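PDB 5T8U: lipoate-protein ligase 1 from Plasmodium falciparum, which belongs to the lipoate-protein ligase A/B family, pairing a catalytic domain with a smaller C-terminal domain, and holds lipoic acid in this model. Local coordinates for residues N25-Y36 / F51-N61. Sequence-based numbering, arbitrary orientation.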
loop_
_atom_site.group_PDB
_atom_site.type_symbol
_atom_site.label_atom_id
_atom_site.label_comp_id
_atom_site.label_asym_id
_atom_site.label_seq_id
_atom_site.Cartn_x
_atom_site.Cartn_y
_atom_site.Cartn_z
ATOM N N ASN A 25 9.566 -2.145 9.104
ATOM C CA ASN A 25 8.155 -2.522 9.134
ATOM C C ASN A 25 7.659 -2.933 7.753
ATOM O O ASN A 25 6.821 -3.833 7.636
ATOM C CB ASN A 25 7.312 -1.371 9.679
ATOM C CG ASN A 25 7.589 -1.090 11.140
ATOM O OD1 ASN A 25 7.941 -1.992 11.900
ATOM N ND2 ASN A 25 7.425 0.165 11.544
ATOM N N LEU A 26 8.145 -2.276 6.697
ATOM C CA LEU A 26 7.798 -2.713 5.349
ATOM C C LEU A 26 8.329 -4.113 5.070
ATOM O O LEU A 26 7.672 -4.900 4.378
ATOM C CB LEU A 26 8.332 -1.720 4.316
ATOM C CG LEU A 26 7.555 -0.408 4.174
ATOM C CD1 LEU A 26 8.338 0.587 3.333
ATOM C CD2 LEU A 26 6.181 -0.645 3.563
ATOM N N SER A 27 9.507 -4.445 5.605
ATOM C CA SER A 27 10.026 -5.801 5.459
ATOM C C SER A 27 9.157 -6.801 6.213
ATOM O O SER A 27 8.899 -7.905 5.717
ATOM C CB SER A 27 11.471 -5.864 5.949
ATOM O OG SER A 27 12.276 -4.919 5.267
ATOM N N LEU A 28 8.700 -6.437 7.414
ATOM C CA LEU A 28 7.750 -7.282 8.132
ATOM C C LEU A 28 6.493 -7.510 7.302
ATOM O O LEU A 28 6.052 -8.649 7.118
ATOM C CB LEU A 28 7.391 -6.645 9.476
ATOM C CG LEU A 28 8.454 -6.678 10.575
ATOM C CD1 LEU A 28 8.040 -5.781 11.732
ATOM C CD2 LEU A 28 8.690 -8.101 11.065
ATOM N N GLU A 29 5.901 -6.426 6.798
ATOM C CA GLU A 29 4.692 -6.526 5.987
ATOM C C GLU A 29 4.899 -7.462 4.802
ATOM O O GLU A 29 4.089 -8.365 4.554
ATOM C CB GLU A 29 4.292 -5.130 5.510
ATOM C CG GLU A 29 2.990 -5.067 4.744
ATOM C CD GLU A 29 2.711 -3.678 4.208
ATOM O OE1 GLU A 29 3.649 -3.049 3.673
ATOM O OE2 GLU A 29 1.561 -3.210 4.334
ATOM N N ASN A 30 5.987 -7.258 4.054
ATOM C CA ASN A 30 6.252 -8.106 2.897
ATOM C C ASN A 30 6.472 -9.555 3.306
ATOM O O ASN A 30 6.104 -10.472 2.563
ATOM C CB ASN A 30 7.465 -7.582 2.130
ATOM C CG ASN A 30 7.580 -8.186 0.744
ATOM O OD1 ASN A 30 6.581 -8.579 0.142
ATOM N ND2 ASN A 30 8.802 -8.266 0.232
ATOM N N PHE A 31 7.066 -9.785 4.479
ATOM C CA PHE A 31 7.273 -11.155 4.937
ATOM C C PHE A 31 5.950 -11.814 5.300
ATOM O O PHE A 31 5.763 -13.014 5.071
ATOM C CB PHE A 31 8.228 -11.174 6.129
ATOM C CG PHE A 31 8.678 -12.552 6.518
ATOM C CD1 PHE A 31 9.889 -13.052 6.072
ATOM C CD2 PHE A 31 7.884 -13.353 7.322
ATOM C CE1 PHE A 31 10.303 -14.320 6.424
ATOM C CE2 PHE A 31 8.293 -14.621 7.677
ATOM C CZ PHE A 31 9.503 -15.106 7.227
ATOM N N LEU A 32 5.020 -11.046 5.869
ATOM C CA LEU A 32 3.704 -11.590 6.182
ATOM C C LEU A 32 2.931 -11.906 4.910
ATOM O O LEU A 32 2.285 -12.957 4.814
ATOM C CB LEU A 32 2.925 -10.606 7.056
ATOM C CG LEU A 32 3.589 -10.227 8.382
ATOM C CD1 LEU A 32 2.921 -9.002 8.981
ATOM C CD2 LEU A 32 3.550 -11.389 9.354
ATOM N N LEU A 33 2.992 -11.014 3.918
ATOM C CA LEU A 33 2.319 -11.274 2.649
ATOM C C LEU A 33 2.912 -12.490 1.945
ATOM O O LEU A 33 2.175 -13.315 1.392
ATOM C CB LEU A 33 2.404 -10.042 1.749
ATOM C CG LEU A 33 1.973 -10.240 0.292
ATOM C CD1 LEU A 33 0.568 -10.818 0.204
ATOM C CD2 LEU A 33 2.055 -8.930 -0.472
ATOM N N ASN A 34 4.236 -12.618 1.946
ATOM C CA ASN A 34 4.905 -13.692 1.224
ATOM C C ASN A 34 4.995 -14.994 2.013
ATOM O O ASN A 34 5.493 -15.990 1.476
ATOM C CB ASN A 34 6.312 -13.246 0.809
ATOM C CG ASN A 34 6.291 -12.240 -0.326
ATOM O OD1 ASN A 34 6.913 -11.180 -0.246
ATOM N ND2 ASN A 34 5.572 -12.569 -1.394
ATOM N N ASN A 35 4.527 -15.017 3.263
ATOM C CA ASN A 35 4.516 -16.241 4.058
ATOM C C ASN A 35 3.188 -16.407 4.788
ATOM O O ASN A 35 3.140 -17.000 5.870
ATOM C CB ASN A 35 5.673 -16.259 5.059
ATOM C CG ASN A 35 7.027 -16.309 4.382
ATOM O OD1 ASN A 35 7.504 -17.378 4.002
ATOM N ND2 ASN A 35 7.657 -15.150 4.231
ATOM N N TYR A 36 2.108 -15.891 4.202
ATOM C CA TYR A 36 0.774 -15.938 4.788
ATOM C C TYR A 36 0.429 -17.328 5.311
ATOM O O TYR A 36 0.358 -17.539 6.527
ATOM C CB TYR A 36 -0.244 -15.478 3.740
ATOM C CG TYR A 36 -1.689 -15.467 4.183
ATOM C CD1 TYR A 36 -2.150 -14.538 5.107
ATOM C CD2 TYR A 36 -2.603 -16.363 3.644
ATOM C CE1 TYR A 36 -3.476 -14.519 5.498
ATOM C CE2 TYR A 36 -3.928 -16.351 4.028
ATOM C CZ TYR A 36 -4.360 -15.428 4.953
ATOM O OH TYR A 36 -5.681 -15.419 5.332
ATOM N N PHE A 51 -2.225 -21.421 7.485
ATOM C CA PHE A 51 -3.102 -20.314 7.835
ATOM C C PHE A 51 -3.927 -19.850 6.642
ATOM O O PHE A 51 -3.451 -19.837 5.504
ATOM C CB PHE A 51 -2.271 -19.153 8.384
ATOM C CG PHE A 51 -3.076 -18.124 9.116
ATOM C CD1 PHE A 51 -3.756 -18.451 10.278
ATOM C CD2 PHE A 51 -3.140 -16.823 8.652
ATOM C CE1 PHE A 51 -4.491 -17.499 10.954
ATOM C CE2 PHE A 51 -3.873 -15.872 9.325
ATOM C CZ PHE A 51 -4.547 -16.207 10.477
ATOM N N ASN A 52 -5.176 -19.468 6.922
ATOM C CA ASN A 52 -6.074 -18.985 5.878
ATOM C C ASN A 52 -7.045 -17.930 6.396
ATOM O O ASN A 52 -8.013 -17.614 5.692
ATOM C CB ASN A 52 -6.855 -20.167 5.278
ATOM C CG ASN A 52 -7.569 -19.807 3.991
ATOM O OD1 ASN A 52 -7.250 -18.806 3.349
ATOM N ND2 ASN A 52 -8.540 -20.628 3.604
ATOM N N GLU A 53 -6.827 -17.370 7.577
ATOM C CA GLU A 53 -7.776 -16.497 8.247
ATOM C C GLU A 53 -7.333 -15.044 8.152
ATOM O O GLU A 53 -6.213 -14.743 7.729
ATOM C CB GLU A 53 -7.917 -16.918 9.712
ATOM C CG GLU A 53 -8.517 -18.295 9.914
ATOM C CD GLU A 53 -9.995 -18.344 9.586
ATOM O OE1 GLU A 53 -10.344 -18.805 8.479
ATOM O OE2 GLU A 53 -10.807 -17.916 10.432
ATOM N N PRO A 54 -8.195 -14.103 8.542
ATOM C CA PRO A 54 -7.829 -12.685 8.444
ATOM C C PRO A 54 -6.679 -12.314 9.369
ATOM O O PRO A 54 -6.460 -12.933 10.413
ATOM C CB PRO A 54 -9.116 -11.955 8.851
ATOM C CG PRO A 54 -10.208 -12.953 8.672
ATOM C CD PRO A 54 -9.592 -14.276 8.977
ATOM N N ILE A 55 -5.945 -11.274 8.969
ATOM C CA ILE A 55 -4.850 -10.720 9.758
ATOM C C ILE A 55 -4.994 -9.208 9.806
ATOM O O ILE A 55 -5.273 -8.567 8.784
ATOM C CB ILE A 55 -3.470 -11.097 9.178
ATOM C CG1 ILE A 55 -3.258 -12.606 9.274
ATOM C CG2 ILE A 55 -2.350 -10.331 9.893
ATOM C CD1 ILE A 55 -1.940 -13.094 8.710
ATOM N N LEU A 56 -4.790 -8.641 10.993
ATOM C CA LEU A 56 -4.633 -7.205 11.172
ATOM C C LEU A 56 -3.263 -6.948 11.775
ATOM O O LEU A 56 -2.933 -7.509 12.822
ATOM C CB LEU A 56 -5.725 -6.626 12.076
ATOM C CG LEU A 56 -5.485 -5.197 12.575
ATOM C CD1 LEU A 56 -5.297 -4.232 11.412
ATOM C CD2 LEU A 56 -6.628 -4.743 13.464
ATOM N N PHE A 57 -2.469 -6.103 11.122
ATOM C CA PHE A 57 -1.113 -5.798 11.563
ATOM C C PHE A 57 -0.976 -4.293 11.738
ATOM O O PHE A 57 -1.198 -3.533 10.790
ATOM C CB PHE A 57 -0.084 -6.327 10.562
ATOM C CG PHE A 57 1.311 -5.819 10.796
ATOM C CD1 PHE A 57 1.879 -5.876 12.056
ATOM C CD2 PHE A 57 2.060 -5.298 9.751
ATOM C CE1 PHE A 57 3.161 -5.414 12.276
ATOM C CE2 PHE A 57 3.347 -4.836 9.965
ATOM C CZ PHE A 57 3.897 -4.895 11.231
ATOM N N LEU A 58 -0.604 -3.869 12.943
ATOM C CA LEU A 58 -0.512 -2.455 13.286
ATOM C C LEU A 58 0.945 -2.059 13.475
ATOM O O LEU A 58 1.732 -2.814 14.053
ATOM C CB LEU A 58 -1.312 -2.157 14.555
ATOM C CG LEU A 58 -2.824 -2.271 14.361
ATOM C CD1 LEU A 58 -3.523 -2.661 15.655
ATOM C CD2 LEU A 58 -3.377 -0.961 13.825
ATOM N N TRP A 59 1.304 -0.872 12.988
ATOM C CA TRP A 59 2.695 -0.443 13.032
ATOM C C TRP A 59 2.766 1.062 12.835
ATOM O O TRP A 59 1.869 1.673 12.253
ATOM C CB TRP A 59 3.537 -1.172 11.977
ATOM C CG TRP A 59 2.889 -1.275 10.615
ATOM C CD1 TRP A 59 1.758 -1.972 10.293
ATOM C CD2 TRP A 59 3.351 -0.681 9.393
ATOM N NE1 TRP A 59 1.483 -1.839 8.956
ATOM C CE2 TRP A 59 2.445 -1.054 8.380
ATOM C CE3 TRP A 59 4.437 0.132 9.059
ATOM C CZ2 TRP A 59 2.593 -0.642 7.058
ATOM C CZ3 TRP A 59 4.584 0.537 7.743
ATOM C CH2 TRP A 59 3.666 0.152 6.761
ATOM N N ARG A 60 3.847 1.654 13.336
ATOM C CA ARG A 60 4.091 3.083 13.210
ATOM C C ARG A 60 5.517 3.306 12.729
ATOM O O ARG A 60 6.398 2.471 12.944
ATOM C CB ARG A 60 3.862 3.812 14.542
ATOM C CG ARG A 60 2.430 3.743 15.049
ATOM C CD ARG A 60 2.365 3.959 16.553
ATOM N NE ARG A 60 2.844 5.280 16.949
ATOM C CZ ARG A 60 3.041 5.659 18.208
ATOM N NH1 ARG A 60 2.807 4.816 19.206
ATOM N NH2 ARG A 60 3.477 6.882 18.473
ATOM N N ASN A 61 5.734 4.444 12.073
ATOM C CA ASN A 61 7.034 4.777 11.512
ATOM C C ASN A 61 7.393 6.214 11.861
ATOM O O ASN A 61 6.520 7.079 11.978
ATOM C CB ASN A 61 7.055 4.603 9.988
ATOM C CG ASN A 61 6.363 3.334 9.540
ATOM O OD1 ASN A 61 6.948 2.252 9.556
ATOM N ND2 ASN A 61 5.109 3.463 9.130
#
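Leu32 and Phe57 meet where helix 22-34 lies on the large mixed sheet of the lipoate-protein ligase A/B catalytic domain; residues 25-34 run antiparallel to strand 55-59, 172° between the two directions. Phe57 is sandwiched: Leu32 CD1 sits over one face in a CH-pi contact, 4.2 Å from the ring centroid, and Trp59 CD1 covers the opposite face, both displaced toward the rim. Trp59, with chi1 at 44°, has its indole swung between its own backbone N and carbonyl carbon, which brings CE3 to 3.3 Å from Asn25 CB. The extended Glu29 side chain passes obliquely by CZ2 of the indole's benzo ring, its carboxylate turned 70° from the ring plane; Glu29 OE2 and Trp59 NE1 both hydrogen-bond to Thr109 OG1, a shared tie that helps fix the indole, and the Trp59 side chain also touches the bound lipoic acid. At the other end of the contact, Tyr36 extends toward residues 51-55. The edge of Phe51 points at the Tyr36 face in an offset edge-to-face stack, centroids 5.6 Å apart, and Ile55 CD1 lies 3.8 Å from Tyr36 CE1. Tyr36 OH donates to Glu53 O from above the carbonyl plane, a bond modelled short at 2.5 Å, a length not to be pressed. Back at the start of 25-36, Asn25 OD1 is bonded to Ser17 OG, and Asn25 ND2 gives a nearly straight hydrogen bond to Asn61 OD1, 2.9 Å long.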